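Local coordinates for protein glutamine cyclotransferase (Porphyromonas gingivalis W83, PDB 6QQL) that probably catalyses, as a zinc-dependent type II glutaminyl cyclase, the cyclisation of N-terminal glutamine residues of peptides to pyroglutamate, at residues A[25-29]-A[301-306]; A[204-209]-A[291-297]; A[226-230]-A[240-244]. Residues are numbered along the deposited sequence.

Contact 1: residues A[25-29]-A[301-306]; sequences ADLFS and GETVIR
Residues 25-29, the irregular start of the modelled chain, lie against one side of helix 294-311 along residues 301-306, with Phe28 CA 5.2 Å from Glu302 CA. Glu302 (chi1 t, chi2 p) turns its carboxylate to the loop and accepts two successive backbone amides, Leu27 N to OE2 at 3.1 Å and Phe28 N to OE1 at 3.0 Å. Phe28, chi1 t with chi2 -86°, lays its ring over Gly301, whose CA sits 3.4 Å from the ring centroid in a CH-pi contact; a CB here would clash with the ring. Ile305 CG2 (chi1 t) packs on Phe28 CB at 3.8 Å and on Leu27 CB at 4.0 Å. Arg306 (chi1 m, chi2 m) reaches back so that NH2 lies 3.3 Å from Glu302 OE2, a salt bridge of charge alone. Asp26, Phe28 and Glu302, with Asp298, belong to a magnesium site seen for this protein but empty here; Phe28 O and Glu302 OE1, two acceptors 3.3 Å apart, are consistent with a cation between them when magnesium is bound.

Contact 2: residues A[204-209]-A[291-297]; sequences VGAKGA and IIDKNVL
Two backbone hydrogen bonds, Asp293 N to Gly205 O at 2.8 Å and Lys207 N to Ile291 O at 3.0 Å, form a single antiparallel bridge, Ala206 and Ile292 (CA-CA 4.7 Å) being its non-hydrogen-bonded pair. It ties the loop after strand 197-202 of the alpha/beta core to the lead-in of helix 294-311. Gly205 O receives a CA-H...O contact from Ile292 CA at 3.2 Å. Asp293 (chi1 t) is the N-cap: its OD1 accepts Asn295 N at 2.7 Å, and the first helical turn closes with Leu297 N to Asp293 O at 3.0 Å. Residues 206-209 form a type II beta turn, Gly208 taking positive phi (72°) and Ala209 N bonding to Ala206 O at 3.3 Å. Gly205 N and Val204 N bond to Asp132 and Ser136 of helix 131-149, beside the zinc ligand Asp133; Ala206 lies about 12 Å from the zinc, side chain to ion. Lys207 CB packs on Asp293 CB at 3.6 Å, the rest of its chain leading away. Gly205 leaves room for Ile292 CD1 and Leu297 CD2, which would crowd any CB. Val296, chi1 t, packs against the turn, CG2 3.4 Å from Ala206 O and CG1 4.0 Å from Ala209 CB.

Contact 3: residues A[226-230]-A[240-244]; sequences SAVWQ and YFIQA
This is an aromatic helix-on-strand contact between helix 222-234 and the short strand 241-243, at one side of the alpha/beta fold beside strand 264-268, an outermost strand of the central sheet. Strand 241-243 pairs with strand 211-213 (Tyr240 and Ile242 with Phe211, Ala244 with Trp213). The axes of segment 226-230 and strand 241-243 approach to 9.1 Å, with their N-to-C directions 122° apart (signed crossing angle -122°), and the nearest CA pair is Trp229 and Phe241 at 6.0 Å. Trp229 has chi1 -103°, between wells, and chi2 -114°; Phe241 has chi1 m and chi2 78°. The edge of Phe241 meets the face of the indole in a T-shaped stack, the centroid of the six-membered indole ring lying 4.9 Å from that of Phe241 and the planes standing at 82°. Phe241 CB adds a CH-pi contact 3.8 Å from the centroid of the five-membered ring of Trp229, and Phe241 CD2 comes within 3.6 Å of Trp229 CE2. Along the indole edge, Gln243 CG reaches Trp229 CD1 at 3.7 Å. Gln243 centres an inverse gamma turn, with a weak bond from Ala244 N to Ile242 O at 3.1 Å. Ile267 of strand 264-268 touches both aromatic side chains, and Trp213 adds a further edge-to-face pair with Trp229. Trp229 NE1 gives a weak hydrogen bond to Ile242 O (3.0 Å, 131°) and another weak one to Phe211 O, so ring packing chiefly joins helix to strand.

Overall arrangement
Helix 294-311 serves both contact 1 and contact 2: its start is bridged to the loop 204-209, and its middle receives the N-terminal residues, with Phe28 touching Leu297 between them. Contact 3 does not use this helix but packs beside it, Thr303 meeting Val228 and Phe241, and Tyr240 lying against Val296 and Ala209. Contacts 2 and 3 are buried, whereas contact 1 is only partly so, with Ala25 and Asp26 exposed. Their chemistry also differs: contact 1 combines a carboxylate accepting loop amides with a ring packed on the helix, contact 2 relies on main-chain pairing and a helix cap, and contact 3 on aromatic packing beside the border of the sheet.

Contact 1: residues A[25-29]-A[301-306]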
loop_
_atom_site.group_PDB
_atom_site.type_symbol
_atom_site.label_atom_id
_atom_site.label_comp_id
_atom_site.label_asym_id
_atom_site.label_seq_id
_atom_site.Cartn_x
_atom_site.Cartn_y
_atom_site.Cartn_z
ATOM N N ALA A 25 16.161 -3.466 -15.442
ATOM C CA ALA A 25 15.481 -2.433 -14.663
ATOM C C ALA A 25 15.281 -1.190 -15.528
ATOM O O ALA A 25 15.953 -0.180 -15.346
ATOM C CB ALA A 25 16.273 -2.105 -13.409
ATOM N N ASP A 26 14.320 -1.264 -16.447
ATOM C CA ASP A 26 14.122 -0.234 -17.456
ATOM C C ASP A 26 13.028 0.779 -17.137
ATOM O O ASP A 26 13.202 1.962 -17.442
ATOM C CB ASP A 26 13.805 -0.887 -18.807
ATOM C CG ASP A 26 14.837 -0.564 -19.864
ATOM O OD1 ASP A 26 15.755 0.230 -19.569
ATOM O OD2 ASP A 26 14.729 -1.109 -20.984
ATOM N N LEU A 27 11.910 0.371 -16.525
ATOM C CA LEU A 27 10.728 1.231 -16.521
ATOM C C LEU A 27 10.499 2.029 -15.248
ATOM O O LEU A 27 9.775 3.031 -15.300
ATOM C CB LEU A 27 9.470 0.397 -16.771
ATOM C CG LEU A 27 9.622 -0.592 -17.916
ATOM C CD1 LEU A 27 8.462 -1.576 -17.927
ATOM C CD2 LEU A 27 9.696 0.202 -19.207
ATOM N N PHE A 28 11.079 1.638 -14.123
ATOM C CA PHE A 28 10.732 2.234 -12.844
ATOM C C PHE A 28 11.921 2.971 -12.250
ATOM O O PHE A 28 13.014 2.410 -12.141
ATOM C CB PHE A 28 10.248 1.135 -11.919
ATOM C CG PHE A 28 9.900 1.583 -10.547
ATOM C CD1 PHE A 28 10.877 1.672 -9.564
ATOM C CD2 PHE A 28 8.568 1.814 -10.201
ATOM C CE1 PHE A 28 10.544 2.044 -8.279
ATOM C CE2 PHE A 28 8.211 2.177 -8.900
ATOM C CZ PHE A 28 9.200 2.299 -7.942
ATOM N N SER A 29 11.699 4.193 -11.798
ATOM C CA SER A 29 12.760 4.982 -11.184
ATOM C C SER A 29 12.588 4.930 -9.675
ATOM O O SER A 29 11.580 5.403 -9.141
ATOM C CB SER A 29 12.747 6.429 -11.642
ATOM O OG SER A 29 13.393 7.204 -10.640
ATOM N N GLY A 301 9.071 -1.935 -6.847
ATOM C CA GLY A 301 8.599 -1.105 -7.946
ATOM C C GLY A 301 8.849 -1.711 -9.313
ATOM O O GLY A 301 7.934 -1.823 -10.135
ATOM N N GLU A 302 10.091 -2.103 -9.584
ATOM C CA GLU A 302 10.378 -2.630 -10.910
ATOM C C GLU A 302 9.646 -3.947 -11.146
ATOM O O GLU A 302 9.227 -4.219 -12.280
ATOM C CB GLU A 302 11.882 -2.810 -11.107
ATOM C CG GLU A 302 12.276 -3.068 -12.555
ATOM C CD GLU A 302 12.154 -1.834 -13.440
ATOM O OE1 GLU A 302 12.568 -0.739 -12.993
ATOM O OE2 GLU A 302 11.651 -1.967 -14.581
ATOM N N THR A 303 9.426 -4.743 -10.085
ATOM C CA THR A 303 8.625 -5.963 -10.234
ATOM C C THR A 303 7.189 -5.628 -10.618
ATOM O O THR A 303 6.668 -6.133 -11.619
ATOM C CB THR A 303 8.652 -6.822 -8.953
ATOM O OG1 THR A 303 9.969 -7.344 -8.709
ATOM C CG2 THR A 303 7.718 -7.983 -9.090
ATOM N N VAL A 304 6.548 -4.734 -9.872
ATOM C CA VAL A 304 5.128 -4.502 -10.100
ATOM C C VAL A 304 4.896 -3.874 -11.468
ATOM O O VAL A 304 3.987 -4.284 -12.198
ATOM C CB VAL A 304 4.540 -3.646 -8.966
ATOM C CG1 VAL A 304 3.150 -3.206 -9.304
ATOM C CG2 VAL A 304 4.532 -4.435 -7.697
ATOM N N ILE A 305 5.708 -2.879 -11.844
ATOM C CA ILE A 305 5.543 -2.249 -13.157
ATOM C C ILE A 305 5.736 -3.274 -14.285
ATOM O O ILE A 305 4.969 -3.302 -15.255
ATOM C CB ILE A 305 6.478 -1.026 -13.284
ATOM C CG1 ILE A 305 5.998 -0.095 -14.397
ATOM C CG2 ILE A 305 7.915 -1.411 -13.570
ATOM C CD1 ILE A 305 6.317 1.344 -14.159
ATOM N N ARG A 306 6.727 -4.159 -14.151
ATOM C CA ARG A 306 6.957 -5.184 -15.164
ATOM C C ARG A 306 5.782 -6.145 -15.251
ATOM O O ARG A 306 5.313 -6.475 -16.347
ATOM C CB ARG A 306 8.248 -5.935 -14.850
ATOM C CG ARG A 306 9.403 -5.159 -15.283
ATOM C CD ARG A 306 9.555 -5.291 -16.771
ATOM N NE ARG A 306 10.538 -4.324 -17.238
ATOM C CZ ARG A 306 11.831 -4.322 -16.928
ATOM N NH1 ARG A 306 12.337 -5.262 -16.143
ATOM N NH2 ARG A 306 12.618 -3.368 -17.414
#

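Contact 2: residues A[204-209]-A[291-297]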
loop_
_atom_site.group_PDB
_atom_site.type_symbol
_atom_site.label_atom_id
_atom_site.label_comp_id
_atom_site.label_asym_id
_atom_site.label_seq_id
_atom_site.Cartn_x
_atom_site.Cartn_y
_atom_site.Cartn_z
ATOM N N VAL A 204 7.070 -1.618 1.898
ATOM C CA VAL A 204 7.898 -2.132 0.804
ATOM C C VAL A 204 9.173 -1.305 0.621
ATOM O O VAL A 204 9.733 -1.244 -0.478
ATOM C CB VAL A 204 7.098 -2.211 -0.517
ATOM C CG1 VAL A 204 5.994 -3.226 -0.415
ATOM C CG2 VAL A 204 6.489 -0.856 -0.844
ATOM N N GLY A 205 9.674 -0.699 1.696
ATOM C CA GLY A 205 10.839 0.166 1.569
ATOM C C GLY A 205 11.942 -0.005 2.601
ATOM O O GLY A 205 12.983 0.648 2.506
ATOM N N ALA A 206 11.741 -0.850 3.605
ATOM C CA ALA A 206 12.747 -0.972 4.647
ATOM C C ALA A 206 13.937 -1.771 4.130
ATOM O O ALA A 206 13.779 -2.700 3.339
ATOM C CB ALA A 206 12.165 -1.623 5.902
ATOM N N LYS A 207 15.137 -1.331 4.505
ATOM C CA LYS A 207 16.341 -2.053 4.141
ATOM C C LYS A 207 16.277 -3.476 4.662
ATOM O O LYS A 207 15.832 -3.724 5.786
ATOM C CB LYS A 207 17.565 -1.335 4.690
ATOM C CG LYS A 207 18.818 -2.146 4.610
ATOM C CD LYS A 207 20.008 -1.465 5.259
ATOM C CE LYS A 207 21.185 -1.499 4.305
ATOM N NZ LYS A 207 22.217 -0.523 4.683
ATOM N N GLY A 208 16.680 -4.415 3.808
ATOM C CA GLY A 208 16.705 -5.826 4.167
ATOM C C GLY A 208 15.358 -6.505 4.276
ATOM O O GLY A 208 15.272 -7.596 4.841
ATOM N N ALA A 209 14.309 -5.893 3.732
ATOM C CA ALA A 209 12.963 -6.455 3.799
ATOM C C ALA A 209 12.885 -7.833 3.151
ATOM O O ALA A 209 13.596 -8.131 2.185
ATOM C CB ALA A 209 11.967 -5.514 3.123
ATOM N N ILE A 291 15.331 4.507 7.582
ATOM C CA ILE A 291 15.218 3.068 7.382
ATOM C C ILE A 291 15.037 2.679 5.922
ATOM O O ILE A 291 15.279 1.515 5.574
ATOM C CB ILE A 291 14.039 2.515 8.200
ATOM C CG1 ILE A 291 14.316 1.092 8.641
ATOM C CG2 ILE A 291 12.720 2.585 7.415
ATOM C CD1 ILE A 291 14.967 1.020 9.979
ATOM N N ILE A 292 14.671 3.627 5.059
ATOM C CA ILE A 292 14.274 3.334 3.683
ATOM C C ILE A 292 15.496 3.027 2.821
ATOM O O ILE A 292 16.477 3.778 2.815
ATOM C CB ILE A 292 13.478 4.503 3.096
ATOM C CG1 ILE A 292 12.220 4.765 3.932
ATOM C CG2 ILE A 292 13.102 4.198 1.654
ATOM C CD1 ILE A 292 11.186 3.692 3.861
ATOM N N ASP A 293 15.426 1.933 2.063
ATOM C CA ASP A 293 16.473 1.542 1.132
ATOM C C ASP A 293 15.959 1.687 -0.300
ATOM O O ASP A 293 15.030 0.971 -0.705
ATOM C CB ASP A 293 16.903 0.106 1.440
ATOM C CG ASP A 293 18.011 -0.416 0.520
ATOM O OD1 ASP A 293 18.338 0.224 -0.512
ATOM O OD2 ASP A 293 18.556 -1.500 0.837
ATOM N N LYS A 294 16.626 2.546 -1.088
ATOM C CA LYS A 294 16.230 2.741 -2.481
ATOM C C LYS A 294 16.218 1.422 -3.231
ATOM O O LYS A 294 15.339 1.194 -4.071
ATOM C CB LYS A 294 17.189 3.714 -3.188
ATOM C CG LYS A 294 17.013 5.184 -2.863
ATOM C CD LYS A 294 17.814 6.104 -3.786
ATOM C CE LYS A 294 17.837 7.560 -3.238
ATOM N NZ LYS A 294 18.940 8.453 -3.748
ATOM N N ASN A 295 17.128 0.508 -2.889
ATOM C CA ASN A 295 17.189 -0.759 -3.617
ATOM C C ASN A 295 15.945 -1.593 -3.357
ATOM O O ASN A 295 15.422 -2.247 -4.266
ATOM C CB ASN A 295 18.448 -1.539 -3.235
ATOM C CG ASN A 295 19.724 -0.894 -3.776
ATOM O OD1 ASN A 295 20.725 -0.741 -3.057
ATOM N ND2 ASN A 295 19.692 -0.521 -5.052
ATOM N N VAL A 296 15.444 -1.568 -2.127
ATOM C CA VAL A 296 14.215 -2.284 -1.838
ATOM C C VAL A 296 13.045 -1.621 -2.556
ATOM O O VAL A 296 12.212 -2.300 -3.162
ATOM C CB VAL A 296 14.006 -2.380 -0.319
ATOM C CG1 VAL A 296 12.813 -3.219 -0.008
ATOM C CG2 VAL A 296 15.207 -3.007 0.300
ATOM N N LEU A 297 12.976 -0.285 -2.540
ATOM C CA LEU A 297 11.972 0.383 -3.372
ATOM C C LEU A 297 12.073 -0.047 -4.835
ATOM O O LEU A 297 11.046 -0.319 -5.471
ATOM C CB LEU A 297 12.061 1.910 -3.240
ATOM C CG LEU A 297 11.600 2.454 -1.880
ATOM C CD1 LEU A 297 11.788 3.933 -1.767
ATOM C CD2 LEU A 297 10.155 2.085 -1.657
#

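Contact 3: residues A[226-230]-A[240-244]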
loop_
_atom_site.group_PDB
_atom_site.type_symbol
_atom_site.label_atom_id
_atom_site.label_comp_id
_atom_site.label_asym_id
_atom_site.label_seq_id
_atom_site.Cartn_x
_atom_site.Cartn_y
_atom_site.Cartn_z
ATOM N N SER A 226 2.195 -16.340 -7.776
ATOM C CA SER A 226 3.284 -16.954 -8.540
ATOM C C SER A 226 3.782 -16.024 -9.641
ATOM O O SER A 226 4.995 -15.874 -9.843
ATOM C CB SER A 226 2.853 -18.297 -9.135
ATOM O OG SER A 226 2.434 -19.195 -8.125
ATOM N N ALA A 227 2.852 -15.433 -10.395
ATOM C CA ALA A 227 3.225 -14.552 -11.493
ATOM C C ALA A 227 4.092 -13.388 -11.012
ATOM O O ALA A 227 5.060 -13.009 -11.676
ATOM C CB ALA A 227 1.965 -14.055 -12.202
ATOM N N VAL A 228 3.759 -12.797 -9.866
ATOM C CA VAL A 228 4.555 -11.677 -9.382
ATOM C C VAL A 228 5.936 -12.158 -8.968
ATOM O O VAL A 228 6.957 -11.623 -9.414
ATOM C CB VAL A 228 3.844 -10.959 -8.220
ATOM C CG1 VAL A 228 4.771 -9.934 -7.600
ATOM C CG2 VAL A 228 2.581 -10.264 -8.720
ATOM N N TRP A 229 5.987 -13.205 -8.139
ATOM C CA TRP A 229 7.253 -13.682 -7.590
ATOM C C TRP A 229 8.170 -14.227 -8.674
ATOM O O TRP A 229 9.399 -14.169 -8.537
ATOM C CB TRP A 229 6.976 -14.735 -6.530
ATOM C CG TRP A 229 7.110 -14.246 -5.106
ATOM C CD1 TRP A 229 8.042 -14.647 -4.178
ATOM C CD2 TRP A 229 6.273 -13.284 -4.444
ATOM N NE1 TRP A 229 7.827 -13.996 -2.978
ATOM C CE2 TRP A 229 6.754 -13.153 -3.118
ATOM C CE3 TRP A 229 5.162 -12.521 -4.841
ATOM C CZ2 TRP A 229 6.170 -12.291 -2.201
ATOM C CZ3 TRP A 229 4.590 -11.661 -3.935
ATOM C CH2 TRP A 229 5.090 -11.556 -2.627
ATOM N N GLN A 230 7.598 -14.797 -9.731
ATOM C CA GLN A 230 8.413 -15.233 -10.854
ATOM C C GLN A 230 8.931 -14.043 -11.653
ATOM O O GLN A 230 10.057 -14.077 -12.158
ATOM C CB GLN A 230 7.606 -16.196 -11.719
ATOM C CG GLN A 230 7.622 -17.570 -11.096
ATOM C CD GLN A 230 7.299 -18.697 -12.052
ATOM O OE1 GLN A 230 8.168 -19.508 -12.379
ATOM N NE2 GLN A 230 6.038 -18.780 -12.477
ATOM N N TYR A 240 14.947 -10.676 -2.398
ATOM C CA TYR A 240 13.864 -9.942 -1.763
ATOM C C TYR A 240 12.532 -10.678 -1.802
ATOM O O TYR A 240 11.838 -10.757 -0.779
ATOM C CB TYR A 240 13.741 -8.571 -2.437
ATOM C CG TYR A 240 14.861 -7.622 -2.070
ATOM C CD1 TYR A 240 14.987 -7.146 -0.773
ATOM C CD2 TYR A 240 15.785 -7.203 -3.010
ATOM C CE1 TYR A 240 15.996 -6.274 -0.428
ATOM C CE2 TYR A 240 16.808 -6.327 -2.669
ATOM C CZ TYR A 240 16.910 -5.872 -1.370
ATOM O OH TYR A 240 17.927 -5.008 -1.008
ATOM N N PHE A 241 12.149 -11.215 -2.962
ATOM C CA PHE A 241 10.920 -11.995 -3.103
ATOM C C PHE A 241 11.214 -13.477 -2.874
ATOM O O PHE A 241 11.654 -14.184 -3.782
ATOM C CB PHE A 241 10.288 -11.734 -4.466
ATOM C CG PHE A 241 9.692 -10.369 -4.586
ATOM C CD1 PHE A 241 10.497 -9.260 -4.805
ATOM C CD2 PHE A 241 8.321 -10.188 -4.453
ATOM C CE1 PHE A 241 9.947 -7.993 -4.904
ATOM C CE2 PHE A 241 7.761 -8.919 -4.548
ATOM C CZ PHE A 241 8.578 -7.820 -4.778
ATOM N N ILE A 242 10.941 -13.958 -1.664
ATOM C CA ILE A 242 11.300 -15.319 -1.288
ATOM C C ILE A 242 10.105 -16.241 -1.523
ATOM O O ILE A 242 8.995 -15.979 -1.045
ATOM C CB ILE A 242 11.777 -15.374 0.169
ATOM C CG1 ILE A 242 12.673 -14.167 0.452
ATOM C CG2 ILE A 242 12.569 -16.645 0.408
ATOM C CD1 ILE A 242 13.812 -14.013 -0.504
ATOM N N GLN A 243 10.340 -17.331 -2.255
ATOM C CA GLN A 243 9.287 -18.270 -2.645
ATOM C C GLN A 243 9.118 -19.319 -1.551
ATOM O O GLN A 243 9.654 -20.425 -1.606
ATOM C CB GLN A 243 9.595 -18.873 -4.010
ATOM C CG GLN A 243 9.805 -17.789 -5.059
ATOM C CD GLN A 243 9.285 -18.157 -6.442
ATOM O OE1 GLN A 243 8.084 -18.404 -6.632
ATOM N NE2 GLN A 243 10.193 -18.176 -7.426
ATOM N N ALA A 244 8.370 -18.935 -0.522
ATOM C CA ALA A 244 8.219 -19.715 0.695
ATOM C C ALA A 244 7.132 -19.069 1.537
ATOM O O ALA A 244 6.870 -17.871 1.408
ATOM C CB ALA A 244 9.540 -19.792 1.474
#